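Local coordinates for NOL1/NOP2/sun family protein (Enterococcus faecium, PDB 3M4X), which probably methylates cytosine at C5 in ribosomal RNA, using S-adenosylmethionine as the methyl donor, at residues 106-111 with 173-178; 184-189 with 234-239. One frame throughout, in Å; residues are numbered along the deposited sequence.

Contact 1. Residues 106-111 with 173-178; sequences GEKVLD and SGFFDR
Val109 and Arg178 form a parallel bridge with their CA atoms 4.8 Å apart, while the touching backbone parts run at 91° to each other, and segment 173-178 turns a corner at Asp177. The contact lies in the central sheet of the Rossmann-like methyltransferase fold, where strands 108-111 and 176-182 are neighbours. A bond from Leu110 N to Arg178 O (2.8 Å) secures the parallel pairing; before it, Lys108 O receives two weak bonds, from Asp177 N and Arg178 N. At the corner, Asp177 OD2 accepts Lys108 N through its anti lone pair in a nearly straight bond of 2.8 Å.

Two aromatic rings fill one side. Leu110 CB sits 3.5 Å from the centroid of the Phe176 ring, almost exactly above it, and Phe175 CD2 lies over the centre of the opposite face, so that the ring is sandwiched. Phe175 in turn receives Lys108 across one face: CD makes a CH-pi contact 3.7 Å from the ring centroid, and the chain then bends at chi3 (-76°), bringing NZ over the same ring in a cation-pi contact and within 2.9 Å of Phe175 O, in the plane of that carbonyl.

On the side of Val109 and Arg178, the carboxylate of Glu107 meets the guanidinium edge nearly coplanar, in a salt bridge whose modelled separation of 2.5 Å between Glu107 OE2 and Arg178 NH1 is shorter than expected and doubtful in its exact length. Lys225 pairs with Asp177 OD1. A water donates to Glu107 OE2 at 2.6 Å and, weakly, to Asp177 OD1, linking the two carboxylates.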
# COMPACT_ATOMS: atom_id res chain seq x y z
N GLY A 106 -9.87 11.38 5.16
CA GLY A 106 -11.32 11.45 5.03
C GLY A 106 -11.87 11.07 3.66
O GLY A 106 -13.09 10.92 3.50
N GLU A 107 -11.00 10.92 2.67
CA GLU A 107 -11.44 10.54 1.34
C GLU A 107 -11.83 9.07 1.29
O GLU A 107 -11.36 8.26 2.09
CB GLU A 107 -10.34 10.81 0.30
CG GLU A 107 -10.17 12.27 -0.07
CD GLU A 107 -9.22 12.46 -1.25
OE1 GLU A 107 -8.24 11.71 -1.35
OE2 GLU A 107 -9.48 13.35 -2.08
N LYS A 108 -12.65 8.72 0.32
CA LYS A 108 -12.82 7.32 -0.06
C LYS A 108 -11.85 7.02 -1.21
O LYS A 108 -11.92 7.64 -2.27
CB LYS A 108 -14.27 7.02 -0.43
CG LYS A 108 -15.24 7.24 0.75
CD LYS A 108 -16.70 7.21 0.30
CE LYS A 108 -17.11 8.48 -0.41
NZ LYS A 108 -18.48 8.35 -1.01
N VAL A 109 -10.94 6.08 -0.97
CA VAL A 109 -9.82 5.87 -1.88
C VAL A 109 -9.74 4.41 -2.32
O VAL A 109 -9.88 3.52 -1.51
CB VAL A 109 -8.46 6.30 -1.23
CG1 VAL A 109 -7.30 6.09 -2.19
CG2 VAL A 109 -8.52 7.74 -0.75
N LEU A 110 -9.50 4.19 -3.60
CA LEU A 110 -9.38 2.83 -4.11
C LEU A 110 -7.99 2.62 -4.71
O LEU A 110 -7.52 3.43 -5.49
CB LEU A 110 -10.46 2.54 -5.17
CG LEU A 110 -10.41 1.19 -5.90
CD1 LEU A 110 -10.66 0.05 -4.92
CD2 LEU A 110 -11.42 1.14 -7.03
N ASP A 111 -7.32 1.55 -4.28
CA ASP A 111 -6.11 1.05 -4.92
C ASP A 111 -6.51 -0.21 -5.66
O ASP A 111 -6.69 -1.27 -5.06
CB ASP A 111 -5.05 0.72 -3.87
CG ASP A 111 -3.65 0.54 -4.47
OD1 ASP A 111 -2.68 0.37 -3.70
OD2 ASP A 111 -3.53 0.56 -5.72
N SER A 173 -20.03 1.74 -7.61
CA SER A 173 -20.37 2.69 -8.66
C SER A 173 -20.51 4.11 -8.09
O SER A 173 -21.25 4.32 -7.12
CB SER A 173 -21.67 2.26 -9.35
OG SER A 173 -21.92 3.03 -10.50
N GLY A 174 -19.77 5.05 -8.68
CA GLY A 174 -19.75 6.44 -8.23
C GLY A 174 -19.31 6.71 -6.79
O GLY A 174 -19.63 7.77 -6.22
N PHE A 175 -18.57 5.78 -6.20
CA PHE A 175 -18.30 5.80 -4.75
C PHE A 175 -17.06 6.61 -4.30
O PHE A 175 -17.11 7.32 -3.30
CB PHE A 175 -18.22 4.35 -4.25
CG PHE A 175 -17.92 4.21 -2.78
CD1 PHE A 175 -18.93 4.32 -1.83
CD2 PHE A 175 -16.64 3.89 -2.34
CE1 PHE A 175 -18.66 4.16 -0.48
CE2 PHE A 175 -16.36 3.73 -1.00
CZ PHE A 175 -17.37 3.86 -0.07
N PHE A 176 -15.97 6.51 -5.06
CA PHE A 176 -14.67 7.00 -4.61
C PHE A 176 -14.31 8.43 -4.97
O PHE A 176 -14.58 8.91 -6.07
CB PHE A 176 -13.55 6.08 -5.15
CG PHE A 176 -13.61 4.69 -4.62
CD1 PHE A 176 -14.12 3.66 -5.39
CD2 PHE A 176 -13.18 4.41 -3.33
CE1 PHE A 176 -14.18 2.35 -4.88
CE2 PHE A 176 -13.23 3.12 -2.82
CZ PHE A 176 -13.72 2.09 -3.60
N ASP A 177 -13.63 9.08 -4.04
CA ASP A 177 -12.97 10.36 -4.33
C ASP A 177 -11.74 10.18 -5.20
O ASP A 177 -11.33 11.09 -5.91
CB ASP A 177 -12.51 11.01 -3.03
CG ASP A 177 -13.65 11.43 -2.16
OD1 ASP A 177 -14.33 12.40 -2.55
OD2 ASP A 177 -13.88 10.78 -1.11
N ARG A 178 -11.13 9.01 -5.14
CA ARG A 178 -9.78 8.88 -5.65
C ARG A 178 -9.51 7.44 -5.96
O ARG A 178 -9.80 6.55 -5.14
CB ARG A 178 -8.82 9.38 -4.58
CG ARG A 178 -7.38 9.61 -5.00
CD ARG A 178 -6.78 10.69 -4.05
NE ARG A 178 -6.35 11.83 -4.83
CZ ARG A 178 -6.91 13.02 -4.82
NH1 ARG A 178 -7.95 13.27 -4.05
NH2 ARG A 178 -6.42 13.96 -5.59
O HOH W 1 -11.73 14.50 -2.75

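Contact 2. Residues 184-189 with 234-239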
# COMPACT_ATOMS: atom_id res chain seq x y z
N PRO A 184 -1.36 -3.52 -14.75
CA PRO A 184 -0.46 -4.54 -15.30
C PRO A 184 0.00 -4.01 -16.63
O PRO A 184 -0.81 -3.45 -17.39
CB PRO A 184 -1.38 -5.75 -15.52
CG PRO A 184 -2.59 -5.49 -14.67
CD PRO A 184 -2.74 -4.00 -14.61
N CYS A 185 1.29 -4.15 -16.92
CA CYS A 185 1.85 -3.56 -18.13
C CYS A 185 3.01 -4.41 -18.66
O CYS A 185 3.34 -5.44 -18.05
CB CYS A 185 2.29 -2.12 -17.83
SG CYS A 185 3.08 -1.92 -16.21
N SER A 186 3.64 -4.00 -19.76
CA SER A 186 4.67 -4.83 -20.40
C SER A 186 5.95 -5.01 -19.57
O SER A 186 6.72 -5.94 -19.80
CB SER A 186 4.99 -4.36 -21.83
OG SER A 186 5.19 -2.96 -21.91
N GLY A 187 6.17 -4.11 -18.61
CA GLY A 187 7.24 -4.29 -17.64
C GLY A 187 8.65 -4.01 -18.15
O GLY A 187 9.60 -4.68 -17.76
N GLU A 188 8.78 -3.02 -19.01
CA GLU A 188 10.09 -2.66 -19.54
C GLU A 188 10.87 -1.87 -18.50
O GLU A 188 12.09 -1.72 -18.61
CB GLU A 188 9.94 -1.86 -20.83
CG GLU A 188 9.06 -2.55 -21.85
CD GLU A 188 8.63 -1.62 -22.96
OE1 GLU A 188 8.92 -0.41 -22.85
OE2 GLU A 188 8.01 -2.10 -23.93
N GLY A 189 10.17 -1.40 -17.48
CA GLY A 189 10.79 -0.72 -16.35
C GLY A 189 11.28 -1.72 -15.33
O GLY A 189 11.92 -1.35 -14.35
N THR A 234 2.22 3.02 -14.63
CA THR A 234 2.72 1.87 -15.34
C THR A 234 4.22 1.78 -15.08
O THR A 234 4.86 2.79 -14.81
CB THR A 234 2.37 2.06 -16.83
OG1 THR A 234 1.46 1.03 -17.25
CG2 THR A 234 3.61 2.09 -17.68
N CYS A 235 4.78 0.58 -15.12
CA CYS A 235 6.23 0.44 -15.01
C CYS A 235 6.82 0.02 -16.35
O CYS A 235 7.65 -0.87 -16.44
CB CYS A 235 6.63 -0.53 -13.89
SG CYS A 235 6.01 -2.21 -14.07
N THR A 236 6.37 0.68 -17.41
CA THR A 236 6.85 0.38 -18.74
C THR A 236 7.03 1.69 -19.47
O THR A 236 6.50 2.72 -19.05
CB THR A 236 5.88 -0.53 -19.52
OG1 THR A 236 6.57 -1.11 -20.64
CG2 THR A 236 4.65 0.27 -20.03
N PHE A 237 7.78 1.65 -20.57
CA PHE A 237 8.11 2.85 -21.33
C PHE A 237 7.21 3.03 -22.55
O PHE A 237 7.14 4.12 -23.13
CB PHE A 237 9.58 2.81 -21.79
CG PHE A 237 10.57 2.69 -20.66
CD1 PHE A 237 11.28 1.52 -20.46
CD2 PHE A 237 10.77 3.75 -19.79
CE1 PHE A 237 12.19 1.41 -19.42
CE2 PHE A 237 11.67 3.65 -18.74
CZ PHE A 237 12.39 2.47 -18.55
N ALA A 238 6.51 1.97 -22.95
CA ALA A 238 5.77 2.00 -24.21
C ALA A 238 4.72 3.10 -24.29
O ALA A 238 3.91 3.25 -23.38
CB ALA A 238 5.14 0.64 -24.50
N PRO A 239 4.76 3.89 -25.38
CA PRO A 239 3.69 4.84 -25.66
C PRO A 239 2.34 4.14 -25.65
O PRO A 239 1.38 4.71 -25.15
CB PRO A 239 4.01 5.32 -27.09
CG PRO A 239 5.53 5.19 -27.17
CD PRO A 239 5.86 3.96 -26.36
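Cys185 and Cys235 face each other across two irregular loops, their SG atoms 3.6 Å apart and not bonded as a disulfide. They belong to Pro-Cys and Thr-Cys sequences, consistent with the paired cysteines of motifs IV and VI in RNA cytosine-5 methyltransferases, where the second supplies the nucleophile and the first assists product release. Cys185 is poorly ordered, so the details of its thiol are less certain; as modelled, SG accepts Cys235 N at 3.2 Å, its chi1 of 40° setting the sulfur between the backbone N and the carbonyl carbon.

Among the hydroxyl bonds, Thr236 OG1, anti to its own backbone N (chi1 -163°), donates to Ser186 OG at 2.6 Å and weakly accepts Glu188 N. Ser186 OG is also bonded to Glu241, which extends the chain of polar groups. The Glu188 carboxylate takes Phe237 N on OE1 (3.3 Å), the donor lying above the carboxylate plane, while OE2 is bonded to Trp201 NE1.

One bond joins backbone to backbone: Gly189 N reaches Cys235 O at 2.8 Å, the donor tilted from the carbonyl plane. Apolar contact is slighter, with Phe237 CD1 3.7 Å from Glu188 CB.

The two loops follow strands 176-182 and 228-234, which are parallel neighbours in the sheet. Helix 10-20 packs on Glu188, Phe237 and Ala238 through Phe12 and Tyr16, helix 205-222 touches Cys185 and Ser186, and strand 295-302 borders Thr234 and Cys235.

How the contacts relate
Both contacts belong to the same methyltransferase domain and follow one another along the chain, with strand 176-182 running from contact 1 toward contact 2. Their centres are 25 Å apart and their nearest atoms about 10 Å, so they do not touch. Contact 1 pairs most of strand 108-111 with the beginning of strand 176-182; the first of them ends in Asp111, where the sequence enters the glycine-rich loop that in such folds usually binds S-adenosylmethionine. Contact 2 lies beyond the far ends of strands 176-182 and 228-234, at the loops with the two cysteines, the probable active site. The sheet thus connects the strand pairing of contact 1 to the likely catalytic loops of contact 2.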